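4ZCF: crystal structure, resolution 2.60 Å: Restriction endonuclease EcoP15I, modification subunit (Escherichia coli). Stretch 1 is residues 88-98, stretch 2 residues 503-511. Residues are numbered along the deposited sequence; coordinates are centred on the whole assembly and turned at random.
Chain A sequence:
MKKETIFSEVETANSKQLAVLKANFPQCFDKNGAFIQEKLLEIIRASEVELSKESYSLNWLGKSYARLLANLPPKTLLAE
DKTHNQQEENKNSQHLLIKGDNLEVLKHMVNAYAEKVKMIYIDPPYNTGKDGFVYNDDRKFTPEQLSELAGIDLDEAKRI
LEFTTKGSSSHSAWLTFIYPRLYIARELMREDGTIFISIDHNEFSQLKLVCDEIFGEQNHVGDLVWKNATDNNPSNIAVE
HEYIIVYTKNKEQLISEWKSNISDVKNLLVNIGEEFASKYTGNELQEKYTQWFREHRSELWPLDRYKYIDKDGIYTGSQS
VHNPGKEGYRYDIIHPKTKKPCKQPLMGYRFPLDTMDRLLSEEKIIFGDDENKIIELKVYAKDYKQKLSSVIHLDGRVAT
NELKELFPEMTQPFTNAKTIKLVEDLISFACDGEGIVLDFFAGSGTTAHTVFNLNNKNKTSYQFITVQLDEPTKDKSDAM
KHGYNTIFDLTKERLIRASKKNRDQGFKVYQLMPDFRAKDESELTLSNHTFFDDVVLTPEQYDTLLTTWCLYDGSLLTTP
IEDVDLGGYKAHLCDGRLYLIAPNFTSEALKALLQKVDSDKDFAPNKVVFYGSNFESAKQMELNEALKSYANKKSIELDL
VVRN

Stretch 1 88-98: EENKNSQHLLI
Stretch 2 (503-511) RDQGFKVYQ

How do the two backbones run, and what ties them together? Leu-96 to Ile-98 and Lys-508 to Tyr-510 are neighbouring parallel strands, with N-to-C directions 25° apart and CA atoms paired Leu-96 with Lys-508 (4.9 Å), Leu-97 with Val-509 (5.0 Å) and Ile-98 with Tyr-510 (4.7 Å). Both are extended, phi running from -138° at Tyr-510 to -97° at Lys-508 and psi from 123° at Leu-97 to 151° at Tyr-510. Lys-508 N donates to His-95 O at 2.7 Å, Leu-97 N to Lys-508 O at 2.9 Å, and Tyr-510 N to Leu-97 O at 3.0 Å. Leu-97 thus spends both its NH and its carbonyl on the partner strand, as a parallel ladder requires. CA-H...O contacts fill the ladder: Leu-96 CA to Lys-508 O at 3.4 Å, Val-509 CA to Leu-97 O at 3.3 Å and Ile-98 CA to Tyr-510 O at 3.2 Å.

Which polar side chains extend the pairing ahead of the strands? Ser-93, phi/psi -74/138 and chi1 t, points toward the other stretch and donates from OG to Gly-506 O at 2.6 Å, a short bond suited to a small buried hydroxyl. Asn-90 (m, chi2 -56°) starts sideways, but its end comes nearer, and OD1 accepts a weak hydrogen bond from Phe-507 N at 3.3 Å; its ND2 is satisfied elsewhere in the structure. A turn brings these residues together: Glu-89 and Asn-90 have helical phi/psi (-58/-48 and -81/-21), and Ser-93 N bonds to Asn-90 O at 3.2 Å. His-95 (-99/139, m, chi2 -74°) lays its ring edge beside the same glycine carbonyl, with CD2 3.3 Å from Gly-506 O.

Why does glycine suit position 506? Its phi/psi of 64/169 favours a residue without a side chain, and its CA lies 4.4 Å from the CA of Asn-90. An ideal CB would point toward the other stretch and sit 2.1 Å from Glu-89 O, a clash. Without it, Gly-506 CA makes a CA-H...O contact of 3.6 Å with Glu-89 O.

How are the side chains packed on the sheet? Leu-97 (t, p) and Val-509 (t) share one face, where Leu-97 CD2 lies 4.3 Å from Val-509 CG2 and 3.7 Å from CE2 of Phe-507 (-159/152, p, chi2 -76°). Leu-96 (m, t), Ile-98 (m, chi2 139°), Lys-508 and Tyr-510 (m, chi2 -87°) occupy the other face. There Leu-96 CD2 reaches Tyr-510 CE2 at 4.0 Å, and Ile-98 CG1 lies 4.1 Å from Tyr-510 CB. Branched and aromatic groups suit these buried places, while partly exposed Lys-508 (m, t, p, t) lays its aliphatic chain along the turn, CG 3.5 Å from Asn-90 O and CD 3.8 Å from Ser-93 O, its NZ bonded elsewhere in the structure. Altogether 786 Å² is buried, counting both sides.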

# COMPACT_ATOMS: atom_id res chain seq x y z
N GLU A 88 3.40 -32.60 -24.04
CA GLU A 88 1.96 -32.42 -24.19
C GLU A 88 1.30 -31.65 -23.01
O GLU A 88 0.58 -30.69 -23.25
CB GLU A 88 1.27 -33.77 -24.46
CG GLU A 88 -0.00 -33.65 -25.29
CD GLU A 88 0.13 -33.50 -26.80
OE1 GLU A 88 1.24 -33.15 -27.29
OE2 GLU A 88 -0.88 -33.73 -27.50
N GLU A 89 1.61 -32.04 -21.76
CA GLU A 89 1.11 -31.41 -20.53
C GLU A 89 1.45 -29.89 -20.43
O GLU A 89 0.56 -29.07 -20.21
CB GLU A 89 1.57 -32.18 -19.26
CG GLU A 89 3.06 -32.53 -19.19
CD GLU A 89 3.46 -33.90 -19.71
OE1 GLU A 89 2.77 -34.43 -20.61
OE2 GLU A 89 4.48 -34.44 -19.21
N ASN A 90 2.70 -29.55 -20.68
CA ASN A 90 3.24 -28.20 -20.63
C ASN A 90 2.98 -27.31 -21.84
O ASN A 90 3.07 -26.09 -21.71
CB ASN A 90 4.73 -28.29 -20.37
CG ASN A 90 5.04 -29.27 -19.29
OD1 ASN A 90 4.54 -29.17 -18.16
ND2 ASN A 90 5.81 -30.27 -19.61
N LYS A 91 2.68 -27.91 -23.00
CA LYS A 91 2.44 -27.27 -24.29
C LYS A 91 1.80 -25.87 -24.28
O LYS A 91 2.51 -24.88 -24.43
CB LYS A 91 1.68 -28.21 -25.22
N ASN A 92 0.47 -25.79 -24.15
CA ASN A 92 -0.26 -24.52 -24.18
C ASN A 92 -0.55 -24.03 -22.76
O ASN A 92 -1.60 -23.43 -22.49
CB ASN A 92 -1.56 -24.68 -24.98
N SER A 93 0.40 -24.28 -21.84
CA SER A 93 0.21 -23.93 -20.44
C SER A 93 0.31 -22.46 -20.13
O SER A 93 1.19 -21.74 -20.66
CB SER A 93 1.09 -24.77 -19.53
OG SER A 93 0.54 -24.73 -18.22
N GLN A 94 -0.62 -22.01 -19.27
CA GLN A 94 -0.72 -20.64 -18.80
C GLN A 94 0.16 -20.38 -17.59
O GLN A 94 0.31 -19.23 -17.21
CB GLN A 94 -2.18 -20.26 -18.54
CG GLN A 94 -2.88 -19.76 -19.81
CD GLN A 94 -3.92 -18.68 -19.57
OE1 GLN A 94 -3.76 -17.53 -20.00
NE2 GLN A 94 -5.03 -19.04 -18.91
N HIS A 95 0.81 -21.43 -17.05
CA HIS A 95 1.64 -21.39 -15.86
C HIS A 95 3.13 -21.30 -16.15
O HIS A 95 3.63 -22.00 -17.04
CB HIS A 95 1.32 -22.59 -14.96
CG HIS A 95 -0.13 -22.74 -14.64
ND1 HIS A 95 -0.76 -21.90 -13.76
CD2 HIS A 95 -1.05 -23.59 -15.16
CE1 HIS A 95 -2.03 -22.29 -13.72
NE2 HIS A 95 -2.24 -23.30 -14.55
N LEU A 96 3.87 -20.47 -15.37
CA LEU A 96 5.31 -20.29 -15.56
C LEU A 96 6.14 -20.56 -14.34
O LEU A 96 5.79 -20.15 -13.26
CB LEU A 96 5.66 -18.86 -16.08
CG LEU A 96 4.81 -18.26 -17.20
CD1 LEU A 96 5.00 -16.77 -17.28
CD2 LEU A 96 5.07 -18.94 -18.53
N LEU A 97 7.29 -21.19 -14.53
CA LEU A 97 8.33 -21.39 -13.52
C LEU A 97 9.63 -20.85 -14.17
O LEU A 97 9.98 -21.24 -15.29
CB LEU A 97 8.44 -22.85 -13.03
CG LEU A 97 9.73 -23.22 -12.28
CD1 LEU A 97 9.81 -22.56 -10.89
CD2 LEU A 97 9.89 -24.72 -12.20
N ILE A 98 10.28 -19.87 -13.50
CA ILE A 98 11.49 -19.20 -13.98
C ILE A 98 12.68 -19.44 -13.07
O ILE A 98 12.57 -19.30 -11.85
CB ILE A 98 11.29 -17.71 -14.33
CG1 ILE A 98 9.99 -17.50 -15.09
CG2 ILE A 98 12.47 -17.19 -15.15
CD1 ILE A 98 9.27 -16.31 -14.67
N ARG A 503 -4.83 -33.35 -12.55
CA ARG A 503 -5.21 -33.50 -13.97
C ARG A 503 -4.28 -33.00 -15.09
O ARG A 503 -4.79 -32.60 -16.16
CB ARG A 503 -6.68 -33.07 -14.19
CG ARG A 503 -7.72 -33.82 -13.33
CD ARG A 503 -7.70 -35.34 -13.51
NE ARG A 503 -8.15 -35.77 -14.84
CZ ARG A 503 -8.23 -37.03 -15.24
NH1 ARG A 503 -7.90 -38.02 -14.41
NH2 ARG A 503 -8.67 -37.33 -16.46
N ASP A 504 -2.95 -33.13 -14.91
CA ASP A 504 -1.93 -32.75 -15.91
C ASP A 504 -2.07 -31.31 -16.41
O ASP A 504 -1.97 -31.06 -17.62
CB ASP A 504 -1.89 -33.76 -17.09
CG ASP A 504 -1.53 -35.18 -16.70
OD1 ASP A 504 -0.32 -35.44 -16.45
OD2 ASP A 504 -2.44 -36.04 -16.67
N GLN A 505 -2.28 -30.36 -15.49
CA GLN A 505 -2.41 -28.94 -15.85
C GLN A 505 -1.20 -28.35 -16.55
O GLN A 505 -1.37 -27.44 -17.36
CB GLN A 505 -2.79 -28.08 -14.65
CG GLN A 505 -4.27 -28.14 -14.35
CD GLN A 505 -4.68 -27.20 -13.25
OE1 GLN A 505 -5.28 -27.62 -12.26
NE2 GLN A 505 -4.45 -25.90 -13.46
N GLY A 506 -0.01 -28.84 -16.20
CA GLY A 506 1.26 -28.40 -16.76
C GLY A 506 1.66 -26.96 -16.47
O GLY A 506 0.85 -26.14 -16.03
N PHE A 507 2.93 -26.64 -16.79
CA PHE A 507 3.56 -25.34 -16.64
C PHE A 507 4.76 -25.26 -17.58
O PHE A 507 5.39 -26.29 -17.85
CB PHE A 507 4.00 -25.10 -15.16
CG PHE A 507 5.05 -26.07 -14.65
CD1 PHE A 507 4.71 -27.37 -14.29
CD2 PHE A 507 6.39 -25.68 -14.53
CE1 PHE A 507 5.68 -28.26 -13.85
CE2 PHE A 507 7.35 -26.58 -14.08
CZ PHE A 507 6.99 -27.86 -13.74
N LYS A 508 5.12 -24.03 -18.02
CA LYS A 508 6.28 -23.80 -18.87
C LYS A 508 7.47 -23.36 -18.02
O LYS A 508 7.29 -22.68 -17.01
CB LYS A 508 5.97 -22.79 -19.98
CG LYS A 508 5.30 -23.44 -21.20
CD LYS A 508 4.61 -22.47 -22.15
CE LYS A 508 5.50 -21.43 -22.81
NZ LYS A 508 4.70 -20.48 -23.64
N VAL A 509 8.68 -23.81 -18.40
CA VAL A 509 9.95 -23.47 -17.74
C VAL A 509 10.71 -22.45 -18.61
O VAL A 509 10.69 -22.55 -19.84
CB VAL A 509 10.82 -24.71 -17.34
CG1 VAL A 509 12.14 -24.31 -16.69
CG2 VAL A 509 10.05 -25.63 -16.40
N TYR A 510 11.30 -21.45 -17.95
CA TYR A 510 12.12 -20.39 -18.50
C TYR A 510 13.29 -20.22 -17.57
O TYR A 510 13.18 -20.56 -16.39
CB TYR A 510 11.33 -19.08 -18.60
CG TYR A 510 10.43 -19.05 -19.80
CD1 TYR A 510 10.90 -18.62 -21.03
CD2 TYR A 510 9.14 -19.54 -19.74
CE1 TYR A 510 10.08 -18.62 -22.16
CE2 TYR A 510 8.31 -19.58 -20.86
CZ TYR A 510 8.80 -19.14 -22.08
OH TYR A 510 7.98 -19.13 -23.17
N GLN A 511 14.43 -19.78 -18.10
CA GLN A 511 15.66 -19.59 -17.34
C GLN A 511 16.49 -18.41 -17.82
O GLN A 511 16.44 -18.05 -19.00
CB GLN A 511 16.51 -20.88 -17.35
CG GLN A 511 16.84 -21.40 -18.75
CD GLN A 511 17.31 -22.82 -18.67
OE1 GLN A 511 18.44 -23.10 -18.24
NE2 GLN A 511 16.43 -23.75 -19.00